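Local coordinates for protein dihydropteroate synthase (Clostridioides difficile, PDB 6PZ2) that probably catalyses the folate-pathway condensation of p-aminobenzoic acid with 6-hydroxymethyl-7,8-dihydropterin pyrophosphate to give 7,8-dihydropteroate, and is held here with pteroic acid, at residues L18-D23 with I76-K81; Q39-M44 with D50-G55; K184-N189 with G217-V222; K226-T231 with Y252-A257. All blocks are in the same frame, centred on the assembly; numbering follows the deposited sequence. Where two conformers were deposited one is given.

Contact 1 of 4, residues L18-D23 with I76-K81; sequences LNVTPD and IPVIKK. With SO4 (sulfate ion), chain B.
Where the first barrel strand, 13-19, runs out into its loop, Leu18 and Val20 each send a methyl group to Val78 on helix 68-85. Val78 takes one on each branch: its CG1 lies 4.0 Å from Leu18 CD2, and its CG2 lies 4.2 Å from Val20 CG1. With CG anti to the backbone N (chi1 -176°), Leu18 throws its CD2 branch at the helix, and the two side chains pass at a slant. This is the sheet-to-helix layer of a TIM barrel, and all three residues are buried. Leu34 of helix 33-46 also touches Val78, while Leu54 of strand 51-55 packs against both valines, so helix 68-85 meets the end of strand 13-19 and the start of its loop where two other elements converge.

Between these two helix-facing residues Asn19 points the other way. Its ND2 makes a weak hydrogen bond to O4 of a sulfate ion, 3.0 Å long and bent to 124° at the hydrogen. Arg60, Arg247 and His249 also bond this sulfate, which probably came from the crystallisation liquor; such a site is consistent with the anion pocket where relatives hold the substrate's pyrophosphate.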
loop_
_atom_site.group_PDB
_atom_site.type_symbol
_atom_site.label_atom_id
_atom_site.label_comp_id
_atom_site.label_asym_id
_atom_site.label_seq_id
_atom_site.Cartn_x
_atom_site.Cartn_y
_atom_site.Cartn_z
ATOM N N LEU A 18 13.962 1.349 -16.941
ATOM C CA LEU A 18 14.229 0.856 -18.289
ATOM C C LEU A 18 15.644 0.270 -18.319
ATOM O O LEU A 18 16.601 1.036 -18.487
ATOM C CB LEU A 18 14.084 2.010 -19.293
ATOM C CG LEU A 18 14.253 1.622 -20.763
ATOM C CD1 LEU A 18 13.217 0.596 -21.164
ATOM C CD2 LEU A 18 14.139 2.827 -21.680
ATOM N N ASN A 19 15.768 -1.046 -18.170
ATOM C CA ASN A 19 17.060 -1.751 -18.275
ATOM C C ASN A 19 17.253 -2.238 -19.711
ATOM O O ASN A 19 16.360 -2.820 -20.275
ATOM C CB ASN A 19 17.169 -2.951 -17.323
ATOM C CG ASN A 19 17.264 -2.521 -15.866
ATOM O OD1 ASN A 19 18.091 -1.670 -15.509
ATOM N ND2 ASN A 19 16.401 -3.068 -15.011
ATOM N N VAL A 20 18.424 -2.026 -20.299
ATOM C CA VAL A 20 18.618 -2.375 -21.703
ATOM C C VAL A 20 19.850 -3.266 -21.829
ATOM O O VAL A 20 20.451 -3.305 -22.890
ATOM C CB VAL A 20 18.712 -1.139 -22.615
ATOM C CG1 VAL A 20 17.422 -0.337 -22.606
ATOM C CG2 VAL A 20 19.882 -0.237 -22.266
ATOM N N THR A 21 20.183 -3.981 -20.762
ATOM C CA THR A 21 21.108 -5.108 -20.891
ATOM C C THR A 21 20.505 -6.164 -21.823
ATOM O O THR A 21 19.275 -6.235 -22.015
ATOM C CB THR A 21 21.393 -5.784 -19.541
ATOM O OG1 THR A 21 20.169 -6.216 -18.936
ATOM C CG2 THR A 21 22.081 -4.867 -18.555
ATOM N N PRO A 22 21.366 -7.030 -22.360
ATOM C CA PRO A 22 20.932 -8.130 -23.229
ATOM C C PRO A 22 19.873 -9.053 -22.598
ATOM O O PRO A 22 18.852 -9.313 -23.265
ATOM C CB PRO A 22 22.199 -8.928 -23.563
ATOM C CG PRO A 22 23.318 -7.932 -23.402
ATOM C CD PRO A 22 22.818 -6.868 -22.439
ATOM N N ASP A 23 20.072 -9.484 -21.344
ATOM C CA ASP A 23 19.103 -10.333 -20.580
ATOM C C ASP A 23 17.762 -9.612 -20.464
ATOM O O ASP A 23 16.770 -10.231 -20.112
ATOM C CB ASP A 23 19.458 -10.657 -19.114
ATOM C CG ASP A 23 18.353 -11.380 -18.325
ATOM O OD1 ASP A 23 17.933 -12.484 -18.764
ATOM O OD2 ASP A 23 17.870 -10.842 -17.280
ATOM N N ILE A 76 23.365 4.929 -25.454
ATOM C CA ILE A 76 23.395 6.159 -26.303
ATOM C C ILE A 76 22.243 6.176 -27.320
ATOM O O ILE A 76 21.519 7.179 -27.446
ATOM C CB ILE A 76 24.772 6.325 -26.986
ATOM C CG1 ILE A 76 25.851 6.669 -25.968
ATOM C CG2 ILE A 76 24.762 7.365 -28.088
ATOM C CD1 ILE A 76 25.595 7.965 -25.262
ATOM N N PRO A 77 22.076 5.098 -28.072
ATOM C CA PRO A 77 20.957 5.098 -29.017
ATOM C C PRO A 77 19.573 5.213 -28.364
ATOM O O PRO A 77 18.664 5.803 -28.940
ATOM C CB PRO A 77 21.020 3.764 -29.776
ATOM C CG PRO A 77 22.224 3.011 -29.212
ATOM C CD PRO A 77 22.768 3.795 -28.038
ATOM N N VAL A 78 19.423 4.690 -27.152
ATOM C CA VAL A 78 18.131 4.796 -26.469
ATOM C C VAL A 78 17.897 6.238 -26.028
ATOM O O VAL A 78 16.770 6.729 -26.182
ATOM C CB VAL A 78 18.019 3.826 -25.279
ATOM C CG1 VAL A 78 16.684 3.964 -24.575
ATOM C CG2 VAL A 78 18.279 2.392 -25.708
ATOM N N ILE A 79 18.933 6.888 -25.488
ATOM C CA ILE A 79 18.809 8.296 -25.078
ATOM C C ILE A 79 18.431 9.155 -26.288
ATOM O O ILE A 79 17.562 10.016 -26.173
ATOM C CB ILE A 79 20.100 8.815 -24.428
ATOM C CG1 ILE A 79 20.367 8.142 -23.089
ATOM C CG2 ILE A 79 20.049 10.333 -24.296
ATOM C CD1 ILE A 79 21.752 8.391 -22.582
ATOM N N LYS A 80 19.071 8.906 -27.433
ATOM C CA LYS A 80 18.781 9.739 -28.601
ATOM C C LYS A 80 17.310 9.587 -28.987
ATOM O O LYS A 80 16.657 10.603 -29.164
ATOM C CB LYS A 80 19.692 9.444 -29.800
ATOM C CG LYS A 80 20.845 10.429 -29.941
ATOM C CD LYS A 80 21.476 10.504 -31.314
ATOM C CE LYS A 80 20.926 11.591 -32.211
ATOM N NZ LYS A 80 19.884 11.041 -33.113
ATOM N N LYS A 81 16.798 8.359 -29.085
ATOM C CA LYS A 81 15.397 8.181 -29.466
ATOM C C LYS A 81 14.461 8.723 -28.387
ATOM O O LYS A 81 13.467 9.364 -28.728
ATOM C CB LYS A 81 15.031 6.725 -29.744
ATOM C CG LYS A 81 15.378 6.261 -31.142
ATOM C CD LYS A 81 14.270 5.526 -31.839
ATOM C CE LYS A 81 14.578 5.403 -33.315
ATOM N NZ LYS A 81 14.130 4.097 -33.850
HETATM S S SO4 B . 16.070 -3.462 -11.162
HETATM O O1 SO4 B . 16.923 -4.540 -10.612
HETATM O O2 SO4 B . 16.919 -2.323 -11.576
HETATM O O3 SO4 B . 15.113 -3.013 -10.126
HETATM O O4 SO4 B . 15.324 -3.973 -12.333
#

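Contact 2 of 4, residues Q39-M44 with D50-G55; sequences QHAKDM and DIIDLG
Met44 and Ile52 meet methyl to methyl, Met44 CE standing 3.8 Å from Ile52 CD1. The same CE is also 4.2 Å from Ile52 CG2, so the end of the thioether chain touches both branches of the isoleucine. Further back, Met44 CB comes within 4.2 Å of Ile52 CD1. The same isoleucine methyl also rests against Ala41, whose carbonyl O lies 4.1 Å from Ile52 CD1 and whose CB is slightly farther away.

Two features place these groups. Met44 is straight at chi2 but bends at chi3 (-69°), which swings CE back over the ring of His40, one helical turn earlier; CE sits 4.2 Å above the centre of that ring's plane. The methionine methyl is therefore held between an imidazole face and an isoleucine. On the strand, Ile52 is set by backbone hydrogen bonds to Pro89 and Ser91, and Leu18 of the adjoining strand packs beside it. Helix 33-46 and strand 51-55 are the last two elements of the beta-alpha-beta unit that starts with strand 13-19, the first such unit of the barrel.

Polar groups keep to other sides. Gln39 NE2 bonds Asp43 OD1 along the outside of the helix, and Asp53 turns away from it to a salt bridge with Arg247 and hydrogen bonds with Ser91 and Asn112. With no hydrogen bond between the two segments, the helix is held to the sheet here by apolar contact, and the fit probably rests on the shapes of Ala41, Met44 and Ile52.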
loop_
_atom_site.group_PDB
_atom_site.type_symbol
_atom_site.label_atom_id
_atom_site.label_comp_id
_atom_site.label_asym_id
_atom_site.label_seq_id
_atom_site.Cartn_x
_atom_site.Cartn_y
_atom_site.Cartn_z
ATOM N N GLN A 39 9.380 1.496 -26.983
ATOM C CA GLN A 39 7.953 1.201 -26.784
ATOM C C GLN A 39 7.682 1.046 -25.282
ATOM O O GLN A 39 6.728 1.668 -24.762
ATOM C CB GLN A 39 7.474 -0.012 -27.597
ATOM C CG GLN A 39 5.947 -0.168 -27.615
ATOM C CD GLN A 39 5.234 1.117 -27.977
ATOM O OE1 GLN A 39 5.477 1.697 -29.029
ATOM N NE2 GLN A 39 4.390 1.624 -27.090
ATOM N N HIS A 40 8.572 0.334 -24.580
ATOM C CA HIS A 40 8.450 0.189 -23.133
ATOM C C HIS A 40 8.441 1.553 -22.444
ATOM O O HIS A 40 7.634 1.774 -21.517
ATOM C CB HIS A 40 9.509 -0.767 -22.563
ATOM C CG HIS A 40 9.274 -1.099 -21.127
ATOM N ND1 HIS A 40 8.008 -1.133 -20.570
ATOM C CD2 HIS A 40 10.124 -1.410 -20.124
ATOM C CE1 HIS A 40 8.091 -1.446 -19.295
ATOM N NE2 HIS A 40 9.381 -1.615 -18.998
ATOM N N ALA A 41 9.280 2.487 -22.903
ATOM C CA ALA A 41 9.300 3.804 -22.274
ATOM C C ALA A 41 8.024 4.583 -22.596
ATOM O O ALA A 41 7.504 5.322 -21.751
ATOM C CB ALA A 41 10.502 4.582 -22.729
ATOM N N LYS A 42 7.550 4.462 -23.824
ATOM C CA LYS A 42 6.271 5.133 -24.181
ATOM C C LYS A 42 5.133 4.616 -23.285
ATOM O O LYS A 42 4.344 5.414 -22.778
ATOM C CB LYS A 42 5.925 4.914 -25.654
ATOM C CG LYS A 42 6.651 5.863 -26.600
ATOM C CD LYS A 42 6.685 5.407 -28.056
ATOM C CE LYS A 42 7.001 6.536 -29.013
ATOM N NZ LYS A 42 7.678 6.020 -30.221
ATOM N N ASP A 43 5.105 3.304 -23.053
ATOM C CA ASP A 43 4.121 2.671 -22.169
ATOM C C ASP A 43 4.226 3.238 -20.749
ATOM O O ASP A 43 3.186 3.632 -20.182
ATOM C CB ASP A 43 4.293 1.152 -22.161
ATOM C CG ASP A 43 3.960 0.551 -23.511
ATOM O OD1 ASP A 43 3.356 1.269 -24.353
ATOM O OD2 ASP A 43 4.351 -0.601 -23.733
ATOM N N MET A 44 5.450 3.397 -20.221
ATOM C CA MET A 44 5.564 3.844 -18.836
ATOM C C MET A 44 5.103 5.297 -18.714
ATOM O O MET A 44 4.519 5.702 -17.695
ATOM C CB MET A 44 6.989 3.672 -18.298
ATOM C CG MET A 44 7.332 2.210 -18.105
ATOM S SD MET A 44 8.945 1.986 -17.302
ATOM C CE MET A 44 10.023 2.563 -18.606
ATOM N N ASP A 50 7.103 9.944 -14.403
ATOM C CA ASP A 50 7.572 11.331 -14.405
ATOM C C ASP A 50 9.016 11.422 -14.928
ATOM O O ASP A 50 9.490 12.485 -15.368
ATOM C CB ASP A 50 7.453 11.907 -12.993
ATOM C CG ASP A 50 6.012 11.942 -12.502
ATOM O OD1 ASP A 50 5.211 12.551 -13.198
ATOM O OD2 ASP A 50 5.693 11.357 -11.445
ATOM N N ILE A 51 9.744 10.313 -14.844
ATOM C CA ILE A 51 11.128 10.265 -15.272
ATOM C C ILE A 51 11.426 8.793 -15.560
ATOM O O ILE A 51 10.804 7.939 -14.919
ATOM C CB ILE A 51 12.096 10.845 -14.219
ATOM C CG1 ILE A 51 13.558 10.790 -14.684
ATOM C CG2 ILE A 51 11.961 10.138 -12.878
ATOM C CD1 ILE A 51 14.454 11.766 -13.981
ATOM N N ILE A 52 12.332 8.522 -16.497
ATOM C CA ILE A 52 12.727 7.153 -16.862
ATOM C C ILE A 52 14.191 6.948 -16.460
ATOM O O ILE A 52 15.045 7.729 -16.886
ATOM C CB ILE A 52 12.609 6.920 -18.379
ATOM C CG1 ILE A 52 11.257 7.338 -18.970
ATOM C CG2 ILE A 52 12.996 5.492 -18.725
ATOM C CD1 ILE A 52 10.143 6.365 -18.738
ATOM N N ASP A 53 14.480 5.858 -15.761
ATOM C CA ASP A 53 15.794 5.536 -15.275
ATOM C C ASP A 53 16.339 4.447 -16.190
ATOM O O ASP A 53 15.957 3.277 -16.083
ATOM C CB ASP A 53 15.794 5.018 -13.835
ATOM C CG ASP A 53 17.157 4.892 -13.165
ATOM O OD1 ASP A 53 17.958 5.854 -13.265
ATOM O OD2 ASP A 53 17.406 3.849 -12.508
ATOM N N LEU A 54 17.308 4.856 -16.994
ATOM C CA LEU A 54 17.826 4.013 -18.044
ATOM C C LEU A 54 19.161 3.424 -17.589
ATOM O O LEU A 54 20.036 4.155 -17.199
ATOM C CB LEU A 54 18.007 4.917 -19.264
ATOM C CG LEU A 54 18.776 4.312 -20.424
ATOM C CD1 LEU A 54 18.032 3.113 -20.974
ATOM C CD2 LEU A 54 18.970 5.385 -21.488
ATOM N N GLY A 55 19.352 2.125 -17.700
ATOM C CA GLY A 55 20.618 1.540 -17.261
ATOM C C GLY A 55 21.146 0.539 -18.269
ATOM O O GLY A 55 20.379 -0.248 -18.821
#

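Contact 3 of 4, residues K184-N189 with G217-V222; sequences KDFEQN and GKVLPV
Phe186 lays one face of its ring against the aliphatic chain of Lys218. Lys218 CG stands 4.1 Å above the ring plane, offset toward the rim, and on either side of it in the chain CB reaches Phe186 CD1 at 3.8 Å and CD reaches Phe186 CG at 3.9 Å. The lysine chain bends at chi2 and chi3 (-49°), which keeps three consecutive carbons close to the ring. Val219 comes from another direction: its CG2 meets the ring edge near its plane, 3.9 Å from Phe186 CZ, with the valine side chain crossing the phenylalanine at about a right angle.

Phe186 opens helix 186-195, and the start of that helix is tied down by a capping box. Asp185, the N-cap, accepts from Gln188 N through OD1, met nearly head-on at 3.0 Å, and Asp185 N donates to Gln188 OE1 at 2.8 Å, with an N-H...O angle of 166°. These reciprocal bonds fix the first turn from which the ring projects. Just before it, buried Lys184 places NZ among the carbonyl oxygens of Pro178, Gly179 and Phe182 and His138 ND1.

The partner segment belongs to the connection from helix 214-217 to helix 228-240, on the surface of the barrel, where Pro221 centres an inverse gamma turn. Val219 packs on Ala263 of the second subunit and Leu220 on Met256 of that subunit, so Val219 touches both the Phe186 ring and the dimer partner, while the side chain of Lys218 lies about 8 Å from the bound pteroic acid.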
loop_
_atom_site.group_PDB
_atom_site.type_symbol
_atom_site.label_atom_id
_atom_site.label_comp_id
_atom_site.label_asym_id
_atom_site.label_seq_id
_atom_site.Cartn_x
_atom_site.Cartn_y
_atom_site.Cartn_z
ATOM N N LYS A 184 23.123 -4.617 2.775
ATOM C CA LYS A 184 22.116 -4.738 3.810
ATOM C C LYS A 184 21.442 -6.095 3.664
ATOM O O LYS A 184 20.990 -6.433 2.591
ATOM C CB LYS A 184 21.050 -3.644 3.719
ATOM C CG LYS A 184 21.585 -2.225 3.862
ATOM C CD LYS A 184 20.529 -1.179 3.501
ATOM C CE LYS A 184 21.076 0.225 3.423
ATOM N NZ LYS A 184 21.834 0.441 2.164
ATOM N N ASP A 185 21.321 -6.820 4.765
ATOM C CA ASP A 185 20.519 -8.044 4.782
ATOM C C ASP A 185 19.053 -7.717 5.102
ATOM O O ASP A 185 18.658 -6.555 5.263
ATOM C CB ASP A 185 21.082 -9.073 5.767
ATOM C CG ASP A 185 21.068 -8.641 7.216
ATOM O OD1 ASP A 185 20.299 -7.708 7.615
ATOM O OD2 ASP A 185 21.868 -9.241 7.943
ATOM N N PHE A 186 18.274 -8.785 5.193
ATOM C CA PHE A 186 16.825 -8.711 5.340
ATOM C C PHE A 186 16.447 -7.786 6.498
ATOM O O PHE A 186 15.722 -6.799 6.329
ATOM C CB PHE A 186 16.210 -10.100 5.523
ATOM C CG PHE A 186 14.729 -10.030 5.799
ATOM C CD1 PHE A 186 13.849 -9.646 4.796
ATOM C CD2 PHE A 186 14.244 -10.232 7.081
ATOM C CE1 PHE A 186 12.496 -9.521 5.054
ATOM C CE2 PHE A 186 12.886 -10.134 7.328
ATOM C CZ PHE A 186 12.022 -9.766 6.325
ATOM N N GLU A 187 17.031 -8.068 7.645
ATOM C CA GLU A 187 16.670 -7.362 8.859
ATOM C C GLU A 187 17.060 -5.888 8.758
ATOM O O GLU A 187 16.406 -5.014 9.331
ATOM C CB GLU A 187 17.319 -8.056 10.060
ATOM C CG GLU A 187 16.446 -9.181 10.577
ATOM C CD GLU A 187 17.152 -10.322 11.286
ATOM O OE1 GLU A 187 18.385 -10.239 11.478
ATOM O OE2 GLU A 187 16.457 -11.296 11.644
ATOM N N GLN A 188 18.182 -5.631 8.105
ATOM C CA GLN A 188 18.666 -4.268 8.011
ATOM C C GLN A 188 17.767 -3.512 7.025
ATOM O O GLN A 188 17.462 -2.341 7.243
ATOM C CB GLN A 188 20.128 -4.243 7.569
ATOM C CG GLN A 188 21.068 -4.849 8.607
ATOM C CD GLN A 188 22.425 -5.248 8.073
ATOM O OE1 GLN A 188 22.586 -5.602 6.910
ATOM N NE2 GLN A 188 23.425 -5.200 8.936
ATOM N N ASN A 189 17.373 -4.193 5.958
ATOM C CA ASN A 189 16.483 -3.567 4.975
ATOM C C ASN A 189 15.150 -3.188 5.634
ATOM O O ASN A 189 14.635 -2.054 5.445
ATOM C CB ASN A 189 16.254 -4.497 3.786
ATOM C CG ASN A 189 17.425 -4.524 2.830
ATOM O OD1 ASN A 189 17.969 -3.471 2.516
ATOM N ND2 ASN A 189 17.821 -5.710 2.395
ATOM N N GLY A 217 10.598 -10.453 -1.406
ATOM C CA GLY A 217 10.489 -11.897 -1.693
ATOM C C GLY A 217 10.630 -12.770 -0.465
ATOM O O GLY A 217 10.139 -13.902 -0.415
ATOM N N LYS A 218 11.330 -12.278 0.531
ATOM C CA LYS A 218 11.491 -13.069 1.720
ATOM C C LYS A 218 10.173 -13.067 2.508
ATOM O O LYS A 218 9.929 -14.015 3.218
ATOM C CB LYS A 218 12.625 -12.527 2.589
ATOM C CG LYS A 218 13.288 -13.561 3.487
ATOM C CD LYS A 218 14.772 -13.307 3.703
ATOM C CE LYS A 218 15.570 -13.052 2.435
ATOM N NZ LYS A 218 17.031 -13.141 2.684
ATOM N N VAL A 219 9.337 -12.033 2.388
ATOM C CA VAL A 219 8.041 -11.989 3.085
ATOM C C VAL A 219 6.988 -12.645 2.184
ATOM O O VAL A 219 6.094 -13.333 2.638
ATOM C CB VAL A 219 7.665 -10.537 3.452
ATOM C CG1 VAL A 219 6.275 -10.407 4.070
ATOM C CG2 VAL A 219 8.697 -9.934 4.383
ATOM N N LEU A 220 7.119 -12.439 0.886
ATOM C CA LEU A 220 6.193 -12.925 -0.094
ATOM C C LEU A 220 6.933 -13.824 -1.092
ATOM O O LEU A 220 7.301 -13.342 -2.169
ATOM C CB LEU A 220 5.590 -11.717 -0.823
ATOM C CG LEU A 220 4.983 -10.636 0.062
ATOM C CD1 LEU A 220 4.420 -9.505 -0.788
ATOM C CD2 LEU A 220 3.879 -11.221 0.923
ATOM N N PRO A 221 7.128 -15.126 -0.764
ATOM C CA PRO A 221 8.015 -15.979 -1.576
ATOM C C PRO A 221 7.348 -16.396 -2.892
ATOM O O PRO A 221 7.030 -17.550 -3.095
ATOM C CB PRO A 221 8.367 -17.221 -0.753
ATOM C CG PRO A 221 7.549 -17.113 0.513
ATOM C CD PRO A 221 6.861 -15.760 0.526
ATOM N N VAL A 222 7.120 -15.426 -3.759
ATOM C CA VAL A 222 6.651 -15.684 -5.100
ATOM C C VAL A 222 7.690 -15.068 -6.043
ATOM O O VAL A 222 8.589 -14.340 -5.605
ATOM C CB VAL A 222 5.240 -15.103 -5.319
ATOM C CG1 VAL A 222 4.237 -15.723 -4.347
ATOM C CG2 VAL A 222 5.240 -13.581 -5.209
#

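Contact 4 of 4, residues K226-T231 with Y252-A257; sequences KRLEGT and YENLMA. With SO4 (sulfate ion), chain G.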
loop_
_atom_site.group_PDB
_atom_site.type_symbol
_atom_site.label_atom_id
_atom_site.label_comp_id
_atom_site.label_asym_id
_atom_site.label_seq_id
_atom_site.Cartn_x
_atom_site.Cartn_y
_atom_site.Cartn_z
ATOM N N LYS A 226 5.434 -11.042 -9.272
ATOM C CA LYS A 226 4.261 -11.281 -8.407
ATOM C C LYS A 226 4.474 -10.663 -7.015
ATOM O O LYS A 226 3.668 -10.926 -6.130
ATOM C CB LYS A 226 3.981 -12.780 -8.240
ATOM C CG LYS A 226 3.644 -13.557 -9.508
ATOM C CD LYS A 226 2.343 -13.151 -10.162
ATOM C CE LYS A 226 1.422 -14.327 -10.422
ATOM N NZ LYS A 226 1.961 -15.250 -11.450
ATOM N N ARG A 227 5.523 -9.856 -6.799
ATOM C CA ARG A 227 5.702 -9.171 -5.517
ATOM C C ARG A 227 5.069 -7.771 -5.540
ATOM O O ARG A 227 5.312 -6.994 -4.639
ATOM C CB ARG A 227 7.194 -9.089 -5.185
ATOM C CG ARG A 227 7.842 -10.468 -5.136
ATOM C CD ARG A 227 9.350 -10.398 -5.060
ATOM N NE ARG A 227 9.820 -11.772 -5.089
ATOM C CZ ARG A 227 11.090 -12.142 -5.170
ATOM N NH1 ARG A 227 12.060 -11.248 -5.136
ATOM N NH2 ARG A 227 11.379 -13.421 -5.268
ATOM N N LEU A 228 4.250 -7.464 -6.530
ATOM C CA LEU A 228 3.756 -6.083 -6.687
ATOM C C LEU A 228 3.064 -5.562 -5.411
ATOM O O LEU A 228 3.225 -4.363 -5.108
ATOM C CB LEU A 228 2.802 -6.054 -7.887
ATOM C CG LEU A 228 2.164 -4.701 -8.190
ATOM C CD1 LEU A 228 3.202 -3.588 -8.207
ATOM C CD2 LEU A 228 1.424 -4.767 -9.506
ATOM N N GLU A 229 2.298 -6.372 -4.657
ATOM C CA GLU A 229 1.554 -5.743 -3.567
ATOM C C GLU A 229 2.527 -5.427 -2.429
ATOM O O GLU A 229 2.331 -4.420 -1.749
ATOM C CB GLU A 229 0.244 -6.377 -3.071
ATOM C CG GLU A 229 -0.136 -7.776 -3.457
ATOM C CD GLU A 229 -0.360 -8.139 -4.911
ATOM O OE1 GLU A 229 -1.257 -7.554 -5.548
ATOM O OE2 GLU A 229 0.386 -9.034 -5.373
ATOM N N GLY A 230 3.612 -6.176 -2.281
ATOM C CA GLY A 230 4.668 -5.771 -1.343
ATOM C C GLY A 230 5.306 -4.441 -1.712
ATOM O O GLY A 230 5.592 -3.590 -0.855
ATOM N N THR A 231 5.562 -4.260 -3.004
ATOM C CA THR A 231 6.199 -3.055 -3.464
ATOM C C THR A 231 5.249 -1.876 -3.217
ATOM O O THR A 231 5.646 -0.795 -2.735
ATOM C CB THR A 231 6.520 -3.177 -4.957
ATOM O OG1 THR A 231 7.423 -4.274 -5.135
ATOM C CG2 THR A 231 7.018 -1.868 -5.526
ATOM N N TYR A 252 1.855 2.216 -13.269
ATOM C CA TYR A 252 0.447 2.613 -13.093
ATOM C C TYR A 252 -0.028 2.295 -11.664
ATOM O O TYR A 252 -0.570 3.139 -10.929
ATOM C CB TYR A 252 -0.435 1.860 -14.093
ATOM C CG TYR A 252 -1.904 2.156 -13.931
ATOM C CD1 TYR A 252 -2.403 3.385 -14.326
ATOM C CD2 TYR A 252 -2.767 1.258 -13.315
ATOM C CE1 TYR A 252 -3.744 3.691 -14.161
ATOM C CE2 TYR A 252 -4.111 1.555 -13.124
ATOM C CZ TYR A 252 -4.595 2.768 -13.581
ATOM O OH TYR A 252 -5.892 3.134 -13.415
ATOM N N GLU A 253 0.250 1.059 -11.261
ATOM C CA GLU A 253 -0.193 0.551 -9.979
ATOM C C GLU A 253 0.454 1.368 -8.862
ATOM O O GLU A 253 -0.235 1.857 -7.967
ATOM C CB GLU A 253 0.120 -0.940 -9.863
ATOM C CG GLU A 253 -0.636 -1.785 -10.866
ATOM C CD GLU A 253 0.040 -1.940 -12.226
ATOM O OE1 GLU A 253 1.099 -1.316 -12.490
ATOM O OE2 GLU A 253 -0.499 -2.696 -13.032
ATOM N N ASN A 254 1.760 1.601 -8.929
ATOM C CA ASN A 254 2.374 2.402 -7.883
ATOM C C ASN A 254 1.860 3.847 -7.940
ATOM O O ASN A 254 1.715 4.461 -6.892
ATOM C CB ASN A 254 3.895 2.362 -7.943
ATOM C CG ASN A 254 4.437 1.030 -7.462
ATOM O OD1 ASN A 254 4.580 0.850 -6.255
ATOM N ND2 ASN A 254 4.733 0.140 -8.399
ATOM N N LEU A 255 1.665 4.425 -9.119
ATOM C CA LEU A 255 1.124 5.814 -9.156
ATOM C C LEU A 255 -0.254 5.887 -8.473
ATOM O O LEU A 255 -0.505 6.840 -7.712
ATOM C CB LEU A 255 1.023 6.293 -10.605
ATOM C CG LEU A 255 0.447 7.696 -10.817
ATOM C CD1 LEU A 255 1.215 8.772 -10.081
ATOM C CD2 LEU A 255 0.425 8.043 -12.293
ATOM N N MET A 256 -1.129 4.902 -8.739
ATOM C CA MET A 256 -2.490 4.935 -8.165
ATOM C C MET A 256 -2.396 4.894 -6.634
ATOM O O MET A 256 -3.005 5.714 -5.969
ATOM C CB MET A 256 -3.368 3.779 -8.663
ATOM C CG MET A 256 -3.665 3.800 -10.141
ATOM S SD MET A 256 -4.367 5.392 -10.637
ATOM C CE MET A 256 -3.016 6.232 -11.452
ATOM N N ALA A 257 -1.560 4.014 -6.058
ATOM C CA ALA A 257 -1.364 3.952 -4.611
ATOM C C ALA A 257 -0.758 5.254 -4.062
ATOM O O ALA A 257 -1.090 5.727 -2.945
ATOM C CB ALA A 257 -0.476 2.748 -4.292
HETATM S S SO4 G . 14.881 -13.554 -5.081
HETATM O O1 SO4 G . 14.885 -13.587 -3.602
HETATM O O2 SO4 G . 16.279 -13.716 -5.510
HETATM O O3 SO4 G . 14.070 -14.688 -5.614
HETATM O O4 SO4 G . 14.485 -12.217 -5.607
#
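Leu228 leaves helix 228-240 aimed at helix 251-265. From CB, chi1 of 179° sets CG anti to the backbone N, and the branch point carries the two methyls to neighbouring residues: CD2 touches Glu253 CG at 3.9 Å, and CD1 lies 4.0 Å from Asn254 ND2. The leucine crosses the glutamate at about a right angle, meeting its aliphatic part, but slides past the asparagine in the opposite direction. One turn on, Thr231 adds its methyl, CG2 standing 3.7 Å from Asn254 OD1.

The Asn254 amide is buried, yet its polar atoms are served from elsewhere: ND2 donates to Asp250 O, and OD1 is bonded to Thr235 OG1. These are the last two helices of the TIM barrel, and they join the dimer interface, where Glu229 of the second subunit packs on Glu253, Met256 and Ala257.

On the far side of the first segment, Arg227 grips a sulfate ion, probably from the crystallisation liquor, with a two-pronged, nearly straight pair of bonds, NH1 to O4 at 2.7 Å and NH2 to O3 at 3.0 Å, the sulfur lying in the guanidinium plane. Val222 O and Arg212 O take further N-H groups of this arginine.

No hydrogen bond crosses the helix pair: carbon surfaces meet beside the amide, so the contact works by van der Waals fit, while the hydrogen bonds of Asn254 run to residues outside the two segments.

How the contacts relate
Contacts 1 and 2 are buried and share one corner of the barrel: strands 13-19 and 51-55 are neighbours, joined by backbone bonds such as Leu18 N to Asp53 O, and contact 2 is nested inside the chain loop closed by contact 1. Both are methyl-to-methyl junctions of helix and sheet. Contact 3, at the surface, instead sets an aromatic ring against a lysine chain, and contact 4, partly buried, pairs two helices through leucine and threonine methyls set against a glutamate chain and an amide. Segments 217-222 and 226-231 touch each other, and contacts 3 and 4 both reach the second subunit. Contact 2 comes within about 5 Å of contact 4, nearest atoms, without touching.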